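Local structure of HAD-superfamily hydrolase, subfamily IA, variant 1 (Ehrlichia chaffeensis, 3KZX) at residues D63-N67 against S68-K72; E131-R134 against S135-H139; S148-S152 against G153-T157; A167-N171 against I172-P176. The protein probably hydrolyses 2-phosphoglycolate to glycolate and phosphate, the single step of glycolate formation from that compound, as a haloacid dehalogenase-like phosphatase. All blocks are in the same frame, centred on the assembly; numbering follows the deposited sequence. Where two conformers were deposited one is given.

Contact 1: residues D63-N67 against S68-K72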
loop_
_atom_site.group_PDB
_atom_site.type_symbol
_atom_site.label_atom_id
_atom_site.label_comp_id
_atom_site.label_asym_id
_atom_site.label_seq_id
_atom_site.Cartn_x
_atom_site.Cartn_y
_atom_site.Cartn_z
ATOM N N ASP A 63 -3.482 26.760 -0.584
ATOM C CA ASP A 63 -2.105 27.179 -0.304
ATOM C C ASP A 63 -1.943 27.711 1.119
ATOM O O ASP A 63 -0.878 27.574 1.696
ATOM C CB ASP A 63 -1.622 28.249 -1.279
ATOM C CG ASP A 63 -1.301 27.700 -2.663
ATOM O OD1 ASP A 63 -1.163 26.488 -2.830
ATOM O OD2 ASP A 63 -1.173 28.519 -3.582
ATOM N N SER A 64 -2.985 28.310 1.691
ATOM C CA SER A 64 -2.923 28.848 3.050
ATOM C C SER A 64 -3.411 27.840 4.104
ATOM O O SER A 64 -3.370 28.101 5.286
ATOM C CB SER A 64 -3.712 30.160 3.133
ATOM O OG SER A 64 -5.071 30.009 2.725
ATOM N N ILE A 65 -3.849 26.669 3.676
ATOM C CA ILE A 65 -4.346 25.708 4.631
ATOM C C ILE A 65 -3.195 24.844 5.150
ATOM O O ILE A 65 -2.482 24.205 4.364
ATOM C CB ILE A 65 -5.467 24.861 4.046
ATOM C CG1 ILE A 65 -6.623 25.788 3.611
ATOM C CG2 ILE A 65 -5.999 23.894 5.080
ATOM C CD1 ILE A 65 -7.774 25.052 3.050
ATOM N N PRO A 66 -3.012 24.824 6.469
ATOM C CA PRO A 66 -1.981 23.950 7.003
ATOM C C PRO A 66 -2.116 22.524 6.499
ATOM O O PRO A 66 -3.226 21.977 6.395
ATOM C CB PRO A 66 -2.201 24.027 8.518
ATOM C CG PRO A 66 -2.848 25.342 8.739
ATOM C CD PRO A 66 -3.744 25.522 7.537
ATOM N N ASN A 67 -0.976 21.917 6.176
ATOM C CA ASN A 67 -0.955 20.539 5.665
ATOM C C ASN A 67 -1.795 19.552 6.453
ATOM O O ASN A 67 -2.470 18.723 5.888
ATOM C CB ASN A 67 0.494 20.036 5.617
ATOM C CG ASN A 67 1.144 20.313 4.296
ATOM O OD1 ASN A 67 1.775 21.369 4.107
ATOM N ND2 ASN A 67 1.014 19.356 3.356
ATOM N N SER A 68 -1.776 19.674 7.772
ATOM C CA SER A 68 -2.466 18.748 8.668
ATOM C C SER A 68 -3.979 18.901 8.611
ATOM O O SER A 68 -4.717 18.015 9.029
ATOM C CB SER A 68 -2.001 18.998 10.103
ATOM O OG SER A 68 -2.746 18.235 11.028
ATOM N N THR A 69 -4.428 20.060 8.141
ATOM C CA THR A 69 -5.857 20.367 8.034
ATOM C C THR A 69 -6.423 20.041 6.670
ATOM O O THR A 69 -7.631 19.902 6.538
ATOM C CB THR A 69 -6.090 21.855 8.368
ATOM O OG1 THR A 69 -5.663 22.067 9.708
ATOM C CG2 THR A 69 -7.558 22.263 8.219
ATOM N N ILE A 70 -5.546 19.913 5.669
ATOM C CA ILE A 70 -5.950 19.665 4.284
ATOM C C ILE A 70 -6.960 18.530 4.159
ATOM O O ILE A 70 -7.987 18.709 3.508
ATOM C CB ILE A 70 -4.733 19.434 3.341
ATOM C CG1 ILE A 70 -3.960 20.730 3.122
ATOM C CG2 ILE A 70 -5.179 18.907 1.978
ATOM C CD1 ILE A 70 -4.762 21.777 2.399
ATOM N N PRO A 71 -6.693 17.367 4.784
ATOM C CA PRO A 71 -7.654 16.269 4.612
ATOM C C PRO A 71 -9.068 16.568 5.113
ATOM O O PRO A 71 -10.040 16.340 4.371
ATOM C CB PRO A 71 -7.021 15.118 5.401
ATOM C CG PRO A 71 -5.556 15.478 5.492
ATOM C CD PRO A 71 -5.535 16.960 5.592
ATOM N N LYS A 72 -9.196 17.097 6.334
ATOM C CA LYS A 72 -10.540 17.429 6.858
ATOM C C LYS A 72 -11.185 18.498 6.034
ATOM O O LYS A 72 -12.374 18.449 5.756
ATOM C CB LYS A 72 -10.516 17.839 8.329
ATOM C CG LYS A 72 -10.733 16.625 9.257
ATOM C CD LYS A 72 -10.512 16.940 10.735
ATOM C CE LYS A 72 -10.425 15.656 11.587
ATOM N NZ LYS A 72 -11.690 15.335 12.285
#

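Contact 2: residues E131-R134 against S135-H139. With SO4 (sulfate ion), chain B.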
loop_
_atom_site.group_PDB
_atom_site.type_symbol
_atom_site.label_atom_id
_atom_site.label_comp_id
_atom_site.label_asym_id
_atom_site.label_seq_id
_atom_site.Cartn_x
_atom_site.Cartn_y
_atom_site.Cartn_z
ATOM N N GLU A 131 9.487 1.637 -11.280
ATOM C CA GLU A 131 10.721 2.390 -11.101
ATOM C C GLU A 131 10.577 3.449 -10.046
ATOM O O GLU A 131 11.458 3.567 -9.187
ATOM C CB GLU A 131 11.231 2.990 -12.434
ATOM C CG GLU A 131 11.743 1.932 -13.409
ATOM C CD GLU A 131 12.939 1.129 -12.878
ATOM O OE1 GLU A 131 13.955 1.732 -12.431
ATOM O OE2 GLU A 131 12.862 -0.113 -12.914
ATOM N N ARG A 132 9.465 4.193 -10.059
ATOM C CA ARG A 132 9.264 5.254 -9.061
ATOM C C ARG A 132 8.981 4.624 -7.703
ATOM O O ARG A 132 9.434 5.122 -6.673
ATOM C CB ARG A 132 8.102 6.184 -9.463
ATOM C CG ARG A 132 8.368 7.082 -10.721
ATOM C CD ARG A 132 9.434 8.166 -10.452
ATOM N NE ARG A 132 9.378 8.612 -9.061
ATOM C CZ ARG A 132 10.396 9.107 -8.360
ATOM N NH1 ARG A 132 11.605 9.282 -8.911
ATOM N NH2 ARG A 132 10.193 9.434 -7.080
ATOM N N LEU A 133 8.234 3.516 -7.701
ATOM C CA LEU A 133 8.011 2.741 -6.462
ATOM C C LEU A 133 9.320 2.350 -5.770
ATOM O O LEU A 133 9.506 2.608 -4.560
ATOM C CB LEU A 133 7.173 1.512 -6.782
ATOM C CG LEU A 133 6.978 0.506 -5.672
ATOM C CD1 LEU A 133 6.091 1.116 -4.550
ATOM C CD2 LEU A 133 6.378 -0.831 -6.279
ATOM N N ARG A 134 10.251 1.773 -6.534
ATOM C CA ARG A 134 11.553 1.402 -5.973
ATOM C C ARG A 134 12.367 2.592 -5.499
ATOM O O ARG A 134 13.075 2.479 -4.506
ATOM C CB ARG A 134 12.382 0.539 -6.940
ATOM C CG ARG A 134 11.853 -0.887 -7.080
ATOM C CD ARG A 134 12.625 -1.748 -8.077
ATOM N NE ARG A 134 12.239 -1.489 -9.475
ATOM C CZ ARG A 134 11.152 -1.990 -10.076
ATOM N NH1 ARG A 134 10.329 -2.839 -9.432
ATOM N NH2 ARG A 134 10.917 -1.689 -11.337
ATOM N N SER A 135 12.260 3.730 -6.193
ATOM C CA SER A 135 12.947 4.938 -5.763
ATOM C C SER A 135 12.383 5.450 -4.441
ATOM O O SER A 135 13.151 5.835 -3.559
ATOM C CB SER A 135 12.890 6.028 -6.834
ATOM O OG SER A 135 13.384 7.242 -6.298
ATOM N N GLU A 136 11.054 5.436 -4.287
ATOM C CA GLU A 136 10.440 5.896 -3.039
ATOM C C GLU A 136 10.800 5.009 -1.890
ATOM O O GLU A 136 10.979 5.498 -0.787
ATOM C CB GLU A 136 8.910 5.922 -3.094
ATOM C CG GLU A 136 8.339 7.012 -3.921
ATOM C CD GLU A 136 8.857 8.383 -3.539
ATOM O OE1 GLU A 136 9.287 8.582 -2.376
ATOM O OE2 GLU A 136 8.806 9.251 -4.418
ATOM N N ILE A 137 10.861 3.696 -2.141
ATOM C CA ILE A 137 11.180 2.734 -1.091
ATOM C C ILE A 137 12.632 2.936 -0.635
ATOM O O ILE A 137 12.923 2.926 0.580
ATOM C CB ILE A 137 10.936 1.288 -1.573
ATOM C CG1 ILE A 137 9.423 1.016 -1.643
ATOM C CG2 ILE A 137 11.609 0.252 -0.641
ATOM C CD1 ILE A 137 8.992 -0.164 -2.529
ATOM N N HIS A 138 13.520 3.170 -1.598
ATOM C CA HIS A 138 14.930 3.426 -1.296
ATOM C C HIS A 138 15.124 4.791 -0.631
ATOM O O HIS A 138 15.965 4.912 0.262
ATOM C CB HIS A 138 15.823 3.318 -2.530
ATOM C CG HIS A 138 17.291 3.204 -2.216
ATOM N ND1 HIS A 138 17.819 2.182 -1.453
ATOM C CD2 HIS A 138 18.347 3.937 -2.638
ATOM C CE1 HIS A 138 19.133 2.324 -1.376
ATOM N NE2 HIS A 138 19.480 3.377 -2.093
ATOM N N HIS A 139 14.351 5.797 -1.046
ATOM C CA HIS A 139 14.389 7.109 -0.369
ATOM C C HIS A 139 14.064 6.982 1.128
ATOM O O HIS A 139 14.628 7.709 1.955
ATOM C CB HIS A 139 13.432 8.119 -1.032
HETATM S S SO4 B . 18.074 0.486 2.269
HETATM O O1 SO4 B . 19.175 0.059 1.416
HETATM O O2 SO4 B . 17.166 1.279 1.417
HETATM O O3 SO4 B . 17.423 -0.672 2.832
HETATM O O4 SO4 B . 18.576 1.275 3.414
HETATM O O HOH W 1 6.791 8.923 -6.840
#

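Contact 3: residues S148-S152 against G153-T157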
loop_
_atom_site.group_PDB
_atom_site.type_symbol
_atom_site.label_atom_id
_atom_site.label_comp_id
_atom_site.label_asym_id
_atom_site.label_seq_id
_atom_site.Cartn_x
_atom_site.Cartn_y
_atom_site.Cartn_z
ATOM N N SER A 148 11.638 -8.710 -2.996
ATOM C CA SER A 148 11.109 -8.448 -4.331
ATOM C C SER A 148 10.206 -7.234 -4.243
ATOM O O SER A 148 9.417 -7.139 -3.305
ATOM C CB SER A 148 10.264 -9.624 -4.802
ATOM O OG SER A 148 9.736 -9.375 -6.100
ATOM N N ILE A 149 10.299 -6.327 -5.209
ATOM C CA ILE A 149 9.415 -5.181 -5.254
ATOM C C ILE A 149 8.869 -5.129 -6.663
ATOM O O ILE A 149 9.650 -4.879 -7.598
ATOM C CB ILE A 149 10.156 -3.849 -4.940
ATOM C CG1 ILE A 149 10.647 -3.811 -3.481
ATOM C CG2 ILE A 149 9.261 -2.640 -5.200
ATOM C CD1 ILE A 149 11.718 -2.788 -3.197
ATOM N N ILE A 150 7.553 -5.368 -6.792
ATOM C CA ILE A 150 6.815 -5.418 -8.064
ATOM C C ILE A 150 5.817 -4.214 -8.137
ATOM O O ILE A 150 5.002 -4.007 -7.231
ATOM C CB ILE A 150 6.022 -6.732 -8.173
ATOM C CG1 ILE A 150 6.986 -7.940 -8.115
ATOM C CG2 ILE A 150 5.177 -6.772 -9.473
ATOM C CD1 ILE A 150 7.963 -8.021 -9.310
ATOM N N GLY A 151 5.935 -3.427 -9.193
ATOM C CA GLY A 151 5.023 -2.335 -9.492
ATOM C C GLY A 151 4.424 -2.517 -10.870
ATOM O O GLY A 151 4.726 -3.516 -11.579
ATOM N N SER A 152 3.605 -1.557 -11.302
ATOM C CA SER A 152 3.122 -1.616 -12.677
ATOM C C SER A 152 4.296 -1.432 -13.648
ATOM O O SER A 152 5.268 -0.762 -13.335
ATOM C CB SER A 152 2.039 -0.585 -12.985
ATOM O OG SER A 152 2.313 0.636 -12.370
ATOM N N GLY A 153 4.195 -2.075 -14.807
ATOM C CA GLY A 153 5.276 -2.080 -15.822
ATOM C C GLY A 153 6.280 -3.191 -15.584
ATOM O O GLY A 153 7.128 -3.431 -16.399
ATOM N N ASP A 154 6.183 -3.865 -14.441
ATOM C CA ASP A 154 7.101 -4.976 -14.154
ATOM C C ASP A 154 6.574 -6.313 -14.665
ATOM O O ASP A 154 7.356 -7.249 -14.893
ATOM C CB ASP A 154 7.416 -5.099 -12.654
ATOM C CG ASP A 154 8.308 -3.980 -12.145
ATOM O OD1 ASP A 154 9.165 -3.499 -12.950
ATOM O OD2 ASP A 154 8.159 -3.593 -10.954
ATOM N N THR A 155 5.260 -6.407 -14.836
ATOM C CA THR A 155 4.650 -7.588 -15.425
ATOM C C THR A 155 3.762 -7.174 -16.593
ATOM O O THR A 155 3.698 -5.999 -16.945
ATOM C CB THR A 155 3.813 -8.389 -14.379
ATOM O OG1 THR A 155 2.610 -7.685 -14.090
ATOM C CG2 THR A 155 4.597 -8.636 -13.106
ATOM N N GLY A 156 3.098 -8.136 -17.225
ATOM C CA GLY A 156 2.114 -7.795 -18.222
ATOM C C GLY A 156 0.765 -7.304 -17.747
ATOM O O GLY A 156 -0.060 -6.902 -18.565
ATOM N N THR A 157 0.505 -7.359 -16.444
ATOM C CA THR A 157 -0.791 -6.936 -15.909
ATOM C C THR A 157 -0.619 -6.212 -14.562
ATOM O O THR A 157 0.504 -6.035 -14.056
ATOM C CB THR A 157 -1.778 -8.154 -15.798
ATOM O OG1 THR A 157 -1.187 -9.162 -14.962
ATOM C CG2 THR A 157 -2.088 -8.754 -17.203
HETATM O O HOH W 2 2.872 -5.591 -12.332
HETATM O O HOH W 3 8.121 -0.350 -13.912
#

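Contact 4: residues A167-N171 against I172-P176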
loop_
_atom_site.group_PDB
_atom_site.type_symbol
_atom_site.label_atom_id
_atom_site.label_comp_id
_atom_site.label_asym_id
_atom_site.label_seq_id
_atom_site.Cartn_x
_atom_site.Cartn_y
_atom_site.Cartn_z
ATOM N N ALA A 167 4.537 -13.032 -9.514
ATOM C CA ALA A 167 5.846 -12.564 -9.889
ATOM C C ALA A 167 6.732 -12.346 -8.677
ATOM O O ALA A 167 7.887 -12.787 -8.686
ATOM C CB ALA A 167 5.770 -11.301 -10.743
ATOM N N ALA A 168 6.210 -11.665 -7.651
ATOM C CA ALA A 168 6.969 -11.477 -6.402
ATOM C C ALA A 168 7.370 -12.821 -5.801
ATOM O O ALA A 168 8.525 -13.012 -5.348
ATOM C CB ALA A 168 6.140 -10.651 -5.383
ATOM N N LEU A 169 6.437 -13.767 -5.800
ATOM C CA LEU A 169 6.694 -15.088 -5.181
ATOM C C LEU A 169 7.718 -15.893 -5.979
ATOM O O LEU A 169 8.573 -16.560 -5.388
ATOM C CB LEU A 169 5.398 -15.884 -5.005
ATOM C CG LEU A 169 4.403 -15.331 -3.976
ATOM C CD1 LEU A 169 3.013 -16.040 -4.093
ATOM C CD2 LEU A 169 4.944 -15.477 -2.530
ATOM N N THR A 170 7.666 -15.793 -7.312
ATOM C CA THR A 170 8.717 -16.369 -8.146
ATOM C C THR A 170 10.091 -15.775 -7.757
ATOM O O THR A 170 11.078 -16.529 -7.576
ATOM C CB THR A 170 8.402 -16.198 -9.636
ATOM O OG1 THR A 170 7.227 -16.928 -9.926
ATOM C CG2 THR A 170 9.539 -16.707 -10.553
ATOM N N ASN A 171 10.144 -14.449 -7.581
ATOM C CA ASN A 171 11.430 -13.768 -7.344
ATOM C C ASN A 171 11.964 -13.982 -5.936
ATOM O O ASN A 171 13.171 -13.951 -5.756
ATOM C CB ASN A 171 11.340 -12.274 -7.587
ATOM C CG ASN A 171 10.993 -11.912 -9.042
ATOM O OD1 ASN A 171 10.556 -10.779 -9.319
ATOM N ND2 ASN A 171 11.155 -12.850 -9.951
ATOM N N ILE A 172 11.096 -14.217 -4.952
ATOM C CA ILE A 172 11.552 -14.554 -3.581
ATOM C C ILE A 172 11.658 -16.077 -3.340
ATOM O O ILE A 172 11.990 -16.502 -2.234
ATOM C CB ILE A 172 10.684 -13.890 -2.504
ATOM C CG1 ILE A 172 9.296 -14.528 -2.363
ATOM C CG2 ILE A 172 10.581 -12.337 -2.756
ATOM C CD1 ILE A 172 8.434 -13.782 -1.357
ATOM N N ASN A 173 11.348 -16.877 -4.366
ATOM C CA ASN A 173 11.408 -18.336 -4.296
ATOM C C ASN A 173 10.531 -18.976 -3.196
ATOM O O ASN A 173 10.995 -19.834 -2.440
ATOM C CB ASN A 173 12.884 -18.754 -4.106
ATOM C CG ASN A 173 13.184 -20.190 -4.548
ATOM O OD1 ASN A 173 14.128 -20.841 -4.004
ATOM N ND2 ASN A 173 12.444 -20.688 -5.541
ATOM N N ILE A 174 9.276 -18.551 -3.104
ATOM C CA ILE A 174 8.312 -19.099 -2.155
ATOM C C ILE A 174 7.060 -19.515 -2.946
ATOM O O ILE A 174 6.576 -18.753 -3.799
ATOM C CB ILE A 174 7.932 -18.021 -1.075
ATOM C CG1 ILE A 174 9.163 -17.642 -0.185
ATOM C CG2 ILE A 174 6.718 -18.484 -0.204
ATOM C CD1 ILE A 174 9.696 -18.760 0.667
ATOM N N GLU A 175 6.539 -20.714 -2.696
ATOM C CA GLU A 175 5.365 -21.220 -3.427
ATOM C C GLU A 175 4.130 -20.446 -2.931
ATOM O O GLU A 175 4.048 -20.131 -1.744
ATOM C CB GLU A 175 5.169 -22.738 -3.168
ATOM N N PRO A 176 3.159 -20.153 -3.828
ATOM C CA PRO A 176 1.898 -19.591 -3.366
ATOM C C PRO A 176 1.142 -20.557 -2.460
ATOM O O PRO A 176 1.076 -21.747 -2.762
ATOM C CB PRO A 176 1.083 -19.367 -4.663
ATOM C CG PRO A 176 1.969 -19.668 -5.771
ATOM C CD PRO A 176 3.226 -20.287 -5.293
HETATM O O HOH W 4 11.337 -19.112 -7.845
#

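Contact 1: residues D63-N67 against S68-K72
Ile65 and Ile70 make the tight half of this contact. The CD1 of Ile70 reaches back over the turn to lie 3.6 Å from Ile65 CB, touching CG2 of the same residue just as closely. Ile70 swings its CG1 branch back beside its own backbone N (chi1 -71°) and bends again at chi2, and these two turns carry the terminal methyl to Ile65. Its side chain also packs on Ile43 and Leu62, which bury it. The backbone between the isoleucines shows how a loop winds into a helix, here helix 70-78, in the region that in relatives of this subfamily forms the helical cap. Pro66 O accepts from Thr69 N at 2.9 Å, with the donor well above the carbonyl plane. Ile70 N is shared between two weak bonds, to Pro66 O at 3.2 Å and to Asn67 O at 3.3 Å. The solvent side is looser. Thr69 sets its CG2 across Ile65 at nearly a right angle, 3.9 Å from Ile65 CG2, while its OG1 stays 4.2 Å from Pro66 CB, a loose touch. On the flank of the turn, Arg45 holds both Ile65 O and Asn67 OD1 by hydrogen bonds.

Contact 2: residues E131-R134 against S135-H139
In the beta-alpha-beta unit of strand 121-126, helix 130-139 and strand 148-152, the helix sets Arg132 against Glu136 on one face and Leu133 against Ile137 on another, a compact example of how residues four apart share a side. On the polar face, Arg132 NH2 forms a salt bridge with Glu136 OE2 at 3.0 Å. The hydrogen bond within it is weak, the N-H meeting the oxygen at 126°; OE2 lies at the guanidinium edge, with the two planes 67° apart. Bends at chi2 and chi3 turn the arginine forward along the helix toward Glu136, with Ser135 CB over one guanidinium face, offset toward the rim. The same OE2 also accepts from Asp100 N and from a water at 3.2 Å, so several donors converge on this one oxygen and would be expected to spread its charge. The apolar face is simpler: Leu133 and Ile137 run side by side, pointing the same way, with their CD1 methyls 3.8 Å apart, and both pack on Ile124 and Ile149 of the sheet and on Trp32 of helix 32-36. A further arginine works on the other flank. Arg134 NH2 makes a nearly straight salt-bridge bond (173°) to Glu131 OE2 at 3.0 Å, approaching from above the carboxylate plane, while its NH1 pairs with Asp154. Toward the helix end sits a sulfate, probably from the crystallisation liquor, held by His144 ND1 and Thr143 N; His138 ND1, also hydrogen-bonded to Thr143 OG1, adds a weak bond to sulfate O2 at 3.1 Å.

Contact 3: residues S148-S152 against G153-T157
Asp154, Ser152 and Gly153 carry most of this contact, a type II beta turn from Gly151 to Asp154 that ends strand 148-152, the outermost strand on one side of the parallel sheet. It illustrates how a side chain can lock the turn that its own backbone closes. Asp154 N gives the turn bond to Gly151 O at 3.2 Å, coming from above the carbonyl plane. The aspartate then folds its carboxylate back over the same residue: with CG beside its own backbone N (chi1 -71°), OD2 accepts from Gly151 N at 2.8 Å in an almost straight bond of 170°. The N-H arrives on the anti side of the carboxylate, somewhat out of its plane. Gly151 is thus gripped at both its N and its O by one residue, and OD2 is the oxygen that also meets Arg134. Gly153 occupies the third position of the turn with a positive phi of 87°, as a type II turn requires there. Ser152 itself turns its hydroxyl away to bond Asn127 O, while its carbonyl accepts from a water at 2.9 Å that also reaches Asp154 OD1 weakly. Beyond the turn, Thr155 lays CG2 across Ile150 at about a right angle, the two CG2 methyls 4.1 Å apart. Its hydroxyl serves an ST turn, in which Thr155 OG1 accepts from Thr157 N at 3.2 Å.

Contact 4: residues A167-N171 against I172-P176
Leu169 spreads its two methyls over Ile172, Ile174 and Pro176, the residues that carry the chain out of helix 163-172 through a Schellman motif. Leu169 CD1 points to the proline, 3.9 Å from Pro176 CB, and the two side chains slant across each other. The other branch, CD2, serves the isoleucines, lying 4.1 Å from Ile172 CD1 and 4.2 Å from Ile174 CB. One leucine thus joins the last helical turn to the segment that follows it, and it also rests on Val180 of the next strand. In Ile172, CG1 sits between its backbone N and carbonyl carbon (chi1 73°), which brings CD1 toward Leu169, while CG1 and CG2 both flank Ala168 O. The backbone supplies the 6→1 and 5→2 bonds of the motif. Ile174 N binds Leu169 O at 3.1 Å along a nearly straight path (166°), and Asn173 N binds Thr170 O at 3.2 Å from well above the carbonyl plane. Positive phi at Asn173 lets the chain make this turn, so the departing segment passes back across the leucine. Outside this apolar cluster, Asn173 reaches back to the helix through a water, which donates to Thr170 O at 2.6 Å and accepts from Asn173 ND2 at 3.0 Å.

How the contacts relate
Each contact closes within a continuous piece of chain, so the four follow in series and none nests in or crosses another. Contact 1 comes first, where the loop after helix 45-54 winds into helix 70-78; its centre lies about 26 Å from that of contact 2 and farther from the rest. Contact 2 occupies helix 130-139, contact 3 finishes the strand after it, and contact 4 ends helix 163-172. The last three form a chain of neighbours: the Arg134–Asp154 salt bridge and Leu133 against Ile149 join contacts 2 and 3, while Ser148 on Ile172 and Thr155 on Ala167 join contacts 3 and 4. Strand 148-152 thereby connects both helices.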